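Local structure of beta-ketoacyl-[acyl-carrier-protein] synthase FabY (Pseudomonas aeruginosa, 4CW4) at residues A[250-253]-A[254-257]; A[216-219]-A[220-223]; A[125-128]-A[129-133]. The protein catalyses the condensation of acetyl-CoA with malonyl-ACP to acetoacetyl-ACP, the primer that starts fatty acid synthesis, and works as a homodimer. One frame throughout, in Å; residues are numbered along the deposited sequence.

Interaction 1 of 3, residues A[250-253]-A[254-257]; sequences RVSA and KQLP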
ATOM      1  N   ARG A 250      12.735  22.111  -9.497  1.00 15.88           N
ATOM      2  CA  ARG A 250      11.795  21.237 -10.158  1.00 16.30           C
ATOM      3  C   ARG A 250      11.860  19.833  -9.587  1.00 14.79           C
ATOM      4  O   ARG A 250      12.880  19.412  -9.049  1.00 15.23           O
ATOM      5  CB  ARG A 250      12.059  21.209 -11.660  1.00 21.03           C
ATOM      6  CG  ARG A 250      13.366  20.540 -12.064  1.00 25.52           C
ATOM      7  CD  ARG A 250      13.576  20.641 -13.583  1.00 35.91           C
ATOM      8  NE  ARG A 250      12.350  20.313 -14.317  1.00 54.88           N
ATOM      9  CZ  ARG A 250      11.493  21.205 -14.817  1.00 52.88           C
ATOM     10  NH1 ARG A 250      11.712  22.513 -14.697  1.00 58.14           N
ATOM     11  NH2 ARG A 250      10.407  20.785 -15.450  1.00 40.35           N
ATOM     12  N   VAL A 251      10.739  19.125  -9.712  1.00 13.68           N
ATOM     13  CA  VAL A 251      10.679  17.708  -9.392  1.00 13.38           C
ATOM     14  C   VAL A 251      11.445  16.904 -10.449  1.00 13.53           C
ATOM     15  O   VAL A 251      11.365  17.183 -11.648  1.00 13.70           O
ATOM     16  CB  VAL A 251       9.210  17.250  -9.345  1.00 14.38           C
ATOM     17  CG1 VAL A 251       9.096  15.760  -9.097  1.00 14.72           C
ATOM     18  CG2 VAL A 251       8.445  18.035  -8.295  1.00 15.03           C
ATOM     19  N   SER A 252      12.185  15.895 -10.005  1.00 13.39           N
ATOM     20  CA  SER A 252      12.975  15.058 -10.908  1.00 14.04           C
ATOM     21  C   SER A 252      12.091  14.003 -11.546  1.00 14.17           C
ATOM     22  O   SER A 252      10.975  13.762 -11.090  1.00 13.84           O
ATOM     23  CB  SER A 252      14.095  14.366 -10.144  1.00 15.47           C
ATOM     24  OG  SER A 252      13.610  13.184  -9.529  1.00 16.10           O
ATOM     25  N   ALA A 253      12.608  13.368 -12.594  1.00 15.03           N
ATOM     26  CA  ALA A 253      11.895  12.335 -13.332  1.00 15.72           C
ATOM     27  C   ALA A 253      11.730  11.039 -12.538  1.00 15.26           C
ATOM     28  O   ALA A 253      10.946  10.182 -12.933  1.00 15.83           O
ATOM     29  CB  ALA A 253      12.623  12.035 -14.651  1.00 17.69           C
ATOM     30  N   LYS A 254      12.445  10.897 -11.421  1.00 14.62           N
ATOM     31  CA  LYS A 254      12.433   9.630 -10.670  1.00 14.50           C
ATOM     32  C   LYS A 254      11.764   9.711  -9.285  1.00 13.81           C
ATOM     33  O   LYS A 254      11.444   8.687  -8.688  1.00 13.79           O
ATOM     34  CB  LYS A 254      13.858   9.094 -10.527  1.00 17.32           C
ATOM     35  CG  LYS A 254      14.440   8.509 -11.805  1.00 20.68           C
ATOM     36  CD  LYS A 254      15.891   8.107 -11.582  1.00 23.99           C
ATOM     37  CE  LYS A 254      16.528   7.487 -12.820  1.00 27.17           C
ATOM     38  NZ  LYS A 254      17.973   7.189 -12.575  1.00 29.89           N
ATOM     39  N   GLN A 255      11.528  10.918  -8.776  1.00 13.36           N
ATOM     40  CA  GLN A 255      11.020  11.056  -7.410  1.00 12.74           C
ATOM     41  C   GLN A 255       9.635  10.431  -7.247  1.00 12.51           C
ATOM     42  O   GLN A 255       9.369   9.757  -6.248  1.00 12.77           O
ATOM     43  CB  GLN A 255      11.033  12.530  -6.995  1.00 12.36           C
ATOM     44  CG  GLN A 255      12.410  12.962  -6.512  1.00 13.40           C
ATOM     45  CD  GLN A 255      12.708  14.419  -6.731  1.00 14.84           C
ATOM     46  OE1 GLN A 255      11.885  15.191  -7.223  1.00 14.81           O
ATOM     47  NE2 GLN A 255      13.912  14.807  -6.377  1.00 15.67           N
ATOM     48  N   LEU A 256       8.751  10.635  -8.225  1.00 12.75           N
ATOM     49  CA  LEU A 256       7.417  10.062  -8.128  1.00 12.33           C
ATOM     50  C   LEU A 256       7.471   8.515  -8.231  1.00 13.50           C
ATOM     51  O   LEU A 256       7.034   7.837  -7.305  1.00 12.90           O
ATOM     52  CB  LEU A 256       6.440  10.692  -9.145  1.00 13.23           C
ATOM     53  CG  LEU A 256       4.988  10.183  -9.038  1.00 16.71           C
ATOM     54  CD1 LEU A 256       3.921  11.248  -9.356  1.00 17.58           C
ATOM     55  CD2 LEU A 256       4.801   9.041  -9.985  1.00 20.46           C
ATOM     56  N   PRO A 257       8.025   7.955  -9.332  1.00 14.22           N
ATOM     57  CA  PRO A 257       7.928   6.490  -9.409  1.00 14.66           C
ATOM     58  C   PRO A 257       8.669   5.766  -8.282  1.00 13.64           C
ATOM     59  O   PRO A 257       8.131   4.772  -7.772  1.00 15.08           O
ATOM     60  CB  PRO A 257       8.490   6.161 -10.800  1.00 15.58           C
ATOM     61  CG  PRO A 257       9.266   7.364 -11.204  1.00 15.88           C
ATOM     62  CD  PRO A 257       8.589   8.530 -10.564  1.00 14.15           C
TER
HETATM   63  O   HOH W   1      14.380  17.646  -7.316  1.00 22.49           O
HETATM   64  O   HOH W   2       8.797  12.135 -10.812  1.00 13.86           O
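Ser252 and Gln255 reach across a single turn towards each other and form a capping box, the exchange of side-chain to backbone bonds that leads into the short helix that follows. Gln255 sends its chain back over Ser252: CG stands beside its own backbone N (chi1 -82°) and the rest runs extended, which carries OE1 to Ser252 N at 2.9 Å. The bond is nearly straight, 168° at the hydrogen, yet the donor lies above the amide carbonyl plane, 60° out of it. In return Ser252 OG accepts from Lys254 N at 3.2 Å and, weakly, from Gln255 N. Serine suits the place because its short hydroxyl, set between backbone N and carbonyl carbon, turns forward to the N-H groups of the two residues that follow Ala253; glutamine adds an acceptor on a chain long enough to return the bond.

Val251 crosses the glutamine obliquely and lays CG1 against OE1 at 3.4 Å. Lys254 keeps only the root of its chain near Ala253, while its extended end leads away. Beyond the turn lies the second subunit, where Glu323 of that chain accepts from Val251 N and Ala253 packs on Ala327 of the same chain. Two waters extend the cap: one donates to Ser252 O and accepts from Leu256 N, and the other donates to Arg250 O and accepts from Gln255 NE2 at 3.0 Å.

Interaction 2 of 3, residues A[216-219]-A[220-223]; sequences NVQP and DEIA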
ATOM      1  N   ASN A 216      12.849 -25.213 -11.290  1.00 15.32           N
ATOM      2  CA  ASN A 216      12.010 -26.246 -10.693  1.00 15.23           C
ATOM      3  C   ASN A 216      10.541 -25.894 -10.514  1.00 15.03           C
ATOM      4  O   ASN A 216       9.790 -26.697  -9.976  1.00 17.40           O
ATOM      5  CB  ASN A 216      12.594 -26.700  -9.357  1.00 15.62           C
ATOM      6  CG  ASN A 216      13.624 -27.801  -9.521  1.00 16.09           C
ATOM      7  OD1 ASN A 216      13.304 -28.989  -9.440  1.00 18.04           O
ATOM      8  ND2 ASN A 216      14.860 -27.413  -9.774  1.00 16.06           N
ATOM      9  N   VAL A 217      10.130 -24.714 -10.972  1.00 14.18           N
ATOM     10  CA  VAL A 217       8.728 -24.292 -10.873  1.00 13.61           C
ATOM     11  C   VAL A 217       8.291 -23.636 -12.184  1.00 14.12           C
ATOM     12  O   VAL A 217       9.127 -23.342 -13.038  1.00 14.33           O
ATOM     13  CB  VAL A 217       8.507 -23.331  -9.669  1.00 14.92           C
ATOM     14  CG1 VAL A 217       8.890 -24.024  -8.361  1.00 15.24           C
ATOM     15  CG2 VAL A 217       9.282 -22.036  -9.827  1.00 14.05           C
ATOM     16  N   GLN A 218       6.988 -23.435 -12.364  1.00 14.03           N
ATOM     17  CA  GLN A 218       6.495 -22.670 -13.507  1.00 14.09           C
ATOM     18  C   GLN A 218       6.752 -21.173 -13.293  1.00 13.93           C
ATOM     19  O   GLN A 218       6.915 -20.712 -12.161  1.00 14.07           O
ATOM     20  CB  GLN A 218       5.011 -22.948 -13.773  1.00 16.48           C
ATOM     21  CG  GLN A 218       4.770 -24.424 -14.094  1.00 19.64           C
ATOM     22  CD  GLN A 218       3.378 -24.730 -14.590  1.00 23.69           C
ATOM     23  OE1 GLN A 218       2.677 -23.860 -15.054  1.00 23.18           O
ATOM     24  NE2 GLN A 218       2.971 -25.982 -14.465  1.00 27.24           N
ATOM     25  N   PRO A 219       6.833 -20.409 -14.390  1.00 14.23           N
ATOM     26  CA  PRO A 219       7.208 -18.994 -14.231  1.00 14.82           C
ATOM     27  C   PRO A 219       6.255 -18.162 -13.358  1.00 13.45           C
ATOM     28  O   PRO A 219       6.688 -17.197 -12.728  1.00 15.23           O
ATOM     29  CB  PRO A 219       7.194 -18.460 -15.677  1.00 15.74           C
ATOM     30  CG  PRO A 219       7.467 -19.668 -16.510  1.00 17.19           C
ATOM     31  CD  PRO A 219       6.759 -20.813 -15.806  1.00 15.40           C
ATOM     32  N   ASP A 220       4.983 -18.537 -13.329  1.00 13.56           N
ATOM     33  CA  ASP A 220       3.992 -17.833 -12.531  1.00 13.35           C
ATOM     34  C   ASP A 220       3.936 -18.302 -11.084  1.00 13.77           C
ATOM     35  O   ASP A 220       3.140 -17.780 -10.314  1.00 15.29           O
ATOM     36  CB  ASP A 220       2.602 -17.931 -13.174  1.00 13.56           C
ATOM     37  CG  ASP A 220       2.101 -19.363 -13.306  1.00 14.14           C
ATOM     38  OD1 ASP A 220       2.934 -20.293 -13.319  1.00 13.70           O
ATOM     39  OD2 ASP A 220       0.862 -19.543 -13.451  1.00 17.35           O
ATOM     40  N   GLU A 221       4.785 -19.262 -10.715  1.00 12.56           N
ATOM     41  CA  GLU A 221       4.738 -19.859  -9.372  1.00 12.27           C
ATOM     42  C   GLU A 221       5.719 -19.261  -8.346  1.00 12.62           C
ATOM     43  O   GLU A 221       5.931 -19.807  -7.252  1.00 13.59           O
ATOM     44  CB  GLU A 221       4.905 -21.389  -9.482  1.00 12.61           C
ATOM     45  CG  GLU A 221       3.665 -22.057 -10.084  1.00 13.04           C
ATOM     46  CD  GLU A 221       3.796 -23.555 -10.243  1.00 14.60           C
ATOM     47  OE1 GLU A 221       4.950 -24.041 -10.344  1.00 15.08           O
ATOM     48  OE2 GLU A 221       2.742 -24.233 -10.259  1.00 17.00           O
ATOM     49  N   ILE A 222       6.314 -18.140  -8.724  1.00 12.18           N
ATOM     50  CA  ILE A 222       7.134 -17.333  -7.833  1.00 12.24           C
ATOM     51  C   ILE A 222       6.306 -16.119  -7.445  1.00 12.02           C
ATOM     52  O   ILE A 222       5.627 -15.555  -8.280  1.00 13.43           O
ATOM     53  CB  ILE A 222       8.387 -16.806  -8.563  1.00 14.52           C
ATOM     54  CG1 ILE A 222       9.191 -17.945  -9.177  1.00 18.21           C
ATOM     55  CG2 ILE A 222       9.246 -15.955  -7.633  1.00 14.52           C
ATOM     56  CD1 ILE A 222       9.792 -18.842  -8.199  1.00 20.72           C
ATOM     57  N   ALA A 223       6.344 -15.720  -6.185  1.00 11.03           N
ATOM     58  CA  ALA A 223       5.593 -14.562  -5.723  1.00 11.33           C
ATOM     59  C   ALA A 223       6.462 -13.719  -4.818  1.00 10.49           C
ATOM     60  O   ALA A 223       7.276 -14.253  -4.094  1.00 11.56           O
ATOM     61  CB  ALA A 223       4.394 -15.012  -4.953  1.00 12.66           C
TER
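The Glu221 carboxylate stacks against the side-chain amide of Gln218, their planes 30° apart while one chain slants across the other. Gln218 N approaches this carboxylate from above its plane, 42° out of it, and gives OE1 a hydrogen bond of 2.9 Å. The other oxygen, OE2, is held by a salt bridge to Lys629, so the two oxygens serve different parts of the chain. Val217 adds an apolar neighbour, its CB 3.7 Å from Glu221 OE1. The Asp220 carboxylate lies alongside the Gln218 side chain, pointing the same way, with planes 23° apart; its OD1 rests 3.4 Å from Gln218 CB and is buried without a polar partner in the model. Both of these groups are also held from outside, Asp220 OD2 by a salt bridge to Lys416 of the second subunit and Gln218 OE1 by a hydrogen bond from Val627 N.

The backbone closes a type I beta turn over Gln218-Pro219-Asp220-Glu221, with Glu221 N bonded to Gln218 O at 3.0 Å. It reverses the chain between helix 210-215 and strand 222-225, a strand of the thiolase-like ketosynthase core that pairs in parallel with 278-283 and 307-314. Proline fits the second position because its ring restrains phi near the value the turn needs. Glutamate suits the fourth: with CG set anti to the carbonyl carbon, an extended chain turns the carboxylate back to Gln218 N, so both N-H and side chain of Glu221 bond to Gln218. On the apolar side Val217 and Ile222 meet at about a right angle, CG2 to CD1 at 3.6 Å, two branched residues joining the loop to the strand's first residue.

Interaction 3 of 3, residues A[125-128]-A[129-133]; sequences SPKQ and LPEPL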
ATOM      1  N   SER A 125      18.816  39.424  -9.221  0.51 21.08           N
ATOM      2  CA  SER A 125      18.663  38.915 -10.569  0.51 21.34           C
ATOM      3  C   SER A 125      17.169  38.874 -10.886  0.51 20.77           C
ATOM      4  O   SER A 125      16.397  38.284 -10.129  0.51 20.67           O
ATOM      5  CB  SER A 125      19.253  37.507 -10.666  0.51 22.86           C
ATOM      6  OG  SER A 125      20.558  37.464 -10.121  0.51 24.42           O
ATOM      7  N   PRO A 126      16.748  39.504 -11.995  1.00 20.98           N
ATOM      8  CA  PRO A 126      15.316  39.502 -12.290  1.00 21.52           C
ATOM      9  C   PRO A 126      14.718  38.100 -12.446  1.00 20.95           C
ATOM     10  O   PRO A 126      13.523  37.926 -12.184  1.00 20.80           O
ATOM     11  CB  PRO A 126      15.213  40.324 -13.586  1.00 22.99           C
ATOM     12  CG  PRO A 126      16.577  40.434 -14.105  1.00 23.14           C
ATOM     13  CD  PRO A 126      17.504  40.330 -12.952  1.00 22.45           C
ATOM     14  N   LYS A 127      15.516  37.113 -12.842  1.00 20.38           N
ATOM     15  CA  LYS A 127      14.996  35.753 -12.969  1.00 21.39           C
ATOM     16  C   LYS A 127      14.640  35.118 -11.624  1.00 17.99           C
ATOM     17  O   LYS A 127      13.951  34.108 -11.582  1.00 18.46           O
ATOM     18  CB  LYS A 127      15.977  34.843 -13.722  1.00 26.16           C
ATOM     19  CG  LYS A 127      15.829  34.847 -15.262  1.00 30.73           C
ATOM     20  CD  LYS A 127      14.385  34.622 -15.772  1.00 34.40           C
ATOM     21  CE  LYS A 127      13.680  33.407 -15.147  1.00 36.68           C
ATOM     22  NZ  LYS A 127      12.185  33.462 -15.293  1.00 37.73           N
ATOM     23  N   GLN A 128      15.121  35.690 -10.525  1.00 16.92           N
ATOM     24  CA  GLN A 128      14.824  35.144  -9.200  1.00 15.58           C
ATOM     25  C   GLN A 128      13.674  35.862  -8.512  1.00 14.13           C
ATOM     26  O   GLN A 128      13.300  35.509  -7.405  1.00 14.96           O
ATOM     27  CB  GLN A 128      16.065  35.202  -8.303  1.00 17.45           C
ATOM     28  CG  GLN A 128      17.215  34.305  -8.763  1.00 19.01           C
ATOM     29  CD  GLN A 128      18.328  34.183  -7.739  1.00 21.31           C
ATOM     30  OE1 GLN A 128      18.538  35.075  -6.908  1.00 21.15           O
ATOM     31  NE2 GLN A 128      19.043  33.058  -7.783  1.00 24.65           N
ATOM     32  N   LEU A 129      13.123  36.892  -9.151  1.00 13.59           N
ATOM     33  CA  LEU A 129      12.020  37.629  -8.565  1.00 13.38           C
ATOM     34  C   LEU A 129      10.708  36.879  -8.792  1.00 12.49           C
ATOM     35  O   LEU A 129      10.579  36.140  -9.773  1.00 13.75           O
ATOM     36  CB  LEU A 129      11.923  39.023  -9.192  1.00 15.08           C
ATOM     37  CG  LEU A 129      13.140  39.909  -8.894  1.00 16.06           C
ATOM     38  CD1 LEU A 129      13.007  41.260  -9.525  1.00 17.51           C
ATOM     39  CD2 LEU A 129      13.387  40.079  -7.388  1.00 16.39           C
ATOM     40  N   PRO A 130       9.726  37.077  -7.892  1.00 12.12           N
ATOM     41  CA  PRO A 130       8.420  36.441  -8.106  1.00 12.41           C
ATOM     42  C   PRO A 130       7.801  36.771  -9.453  1.00 12.76           C
ATOM     43  O   PRO A 130       8.017  37.866 -10.004  1.00 13.23           O
ATOM     44  CB  PRO A 130       7.545  37.020  -6.987  1.00 13.37           C
ATOM     45  CG  PRO A 130       8.503  37.485  -5.942  1.00 14.10           C
ATOM     46  CD  PRO A 130       9.705  37.969  -6.717  1.00 13.32           C
ATOM     47  N   GLU A 131       7.051  35.804  -9.975  1.00 12.44           N
ATOM     48  CA  GLU A 131       6.272  35.986 -11.191  1.00 13.38           C
ATOM     49  C   GLU A 131       4.840  35.699 -10.867  1.00 12.78           C
ATOM     50  O   GLU A 131       4.548  34.671 -10.261  1.00 14.25           O
ATOM     51  CB  GLU A 131       6.731  35.057 -12.301  1.00 14.66           C
ATOM     52  CG  GLU A 131       8.150  35.325 -12.716  1.00 17.74           C
ATOM     53  CD  GLU A 131       8.591  34.432 -13.837  1.00 19.06           C
ATOM     54  OE1 GLU A 131       8.016  34.539 -14.950  1.00 20.95           O
ATOM     55  OE2 GLU A 131       9.502  33.612 -13.587  1.00 18.76           O
ATOM     56  N   PRO A 132       3.935  36.619 -11.215  1.00 12.27           N
ATOM     57  CA  PRO A 132       4.179  37.961 -11.744  1.00 11.86           C
ATOM     58  C   PRO A 132       4.822  38.783 -10.635  1.00 13.23           C
ATOM     59  O   PRO A 132       4.786  38.395  -9.467  1.00 13.87           O
ATOM     60  CB  PRO A 132       2.775  38.467 -12.073  1.00 12.29           C
ATOM     61  CG  PRO A 132       1.890  37.767 -11.119  1.00 12.98           C
ATOM     62  CD  PRO A 132       2.507  36.391 -10.945  1.00 13.05           C
ATOM     63  N   LEU A 133       5.434  39.909 -10.991  0.59 13.23           N
ATOM     64  CA  LEU A 133       6.078  40.751  -9.987  0.59 13.46           C
ATOM     65  C   LEU A 133       5.006  41.306  -9.053  0.59 13.64           C
ATOM     66  O   LEU A 133       3.980  41.795  -9.525  0.59 13.11           O
ATOM     67  CB  LEU A 133       6.854  41.904 -10.632  0.59 14.27           C
ATOM     68  CG  LEU A 133       8.160  41.562 -11.344  0.59 15.65           C
ATOM     69  CD1 LEU A 133       8.624  42.726 -12.214  0.59 16.63           C
ATOM     70  CD2 LEU A 133       9.220  41.217 -10.310  0.59 16.18           C
TER
HETATM   71  O   HOH W   3      11.201  36.637 -12.906  1.00 21.78           O
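Lys127 and Glu131 supply the charged part of this contact. Their chains approach at an angle, and the ammonium NZ lies 3.2 Å from Glu131 OE2 in a salt bridge whose hydrogen bond is weak. Lysine makes it by doubling back: its CB points away from 129-133, and bends at chi2 and chi3, both -50°, swing the end of the chain round. Glutamate reaches out on an extended run beyond CG to meet it. The same OE2 has a second cation, Lys108 of the other subunit, which also donates to Lys127 O and Leu129 O; two positive groups sharing one oxygen would probably favour the ionised carboxylate. Gln128 likewise uses its amide across the dimer, OE1 accepting from Glu111 N of the second subunit.

Backbone bonds shape the turn itself. Residues 126-128 form a short 3-10 segment in the loop between strands 120-124 and 138-141, and two successive bonds wind it: Gln128 N to Ser125 O at 2.9 Å and Leu129 N to Pro126 O at 3.2 Å. Proline is at home as its first residue, where no N-H is needed. A water donates to Pro126 O (2.8 Å) and to Leu129 O (3.2 Å), tying the end of the turn to the chain leaving it.

The apolar share falls to Leu129. Its side chain packs against the start of the 3-10 turn, CB 3.6 Å from Pro126 O and CD1 4.0 Å from Pro126 CA. Beyond, it packs on Val147 and Val149 and on Leu110 of the second subunit, a buried setting that suits a leucine.

The three turns follow in series, interaction 3 first, then interaction 2, then interaction 1, and none touches another. Interactions 1 and 3 lie on the same side of the chain's centre, their own centres 25 Å apart and their nearest atoms about 11 Å. Interaction 2 is remote from both: its centre is 33 Å from that of interaction 1 and 58 Å from that of interaction 3. What they share is the homodimer, since each reaches the second subunit, interactions 1 and 3 through several residues and interaction 2 through Asp220. All three lie away from the probable active-site residues Cys286, His439 and His477.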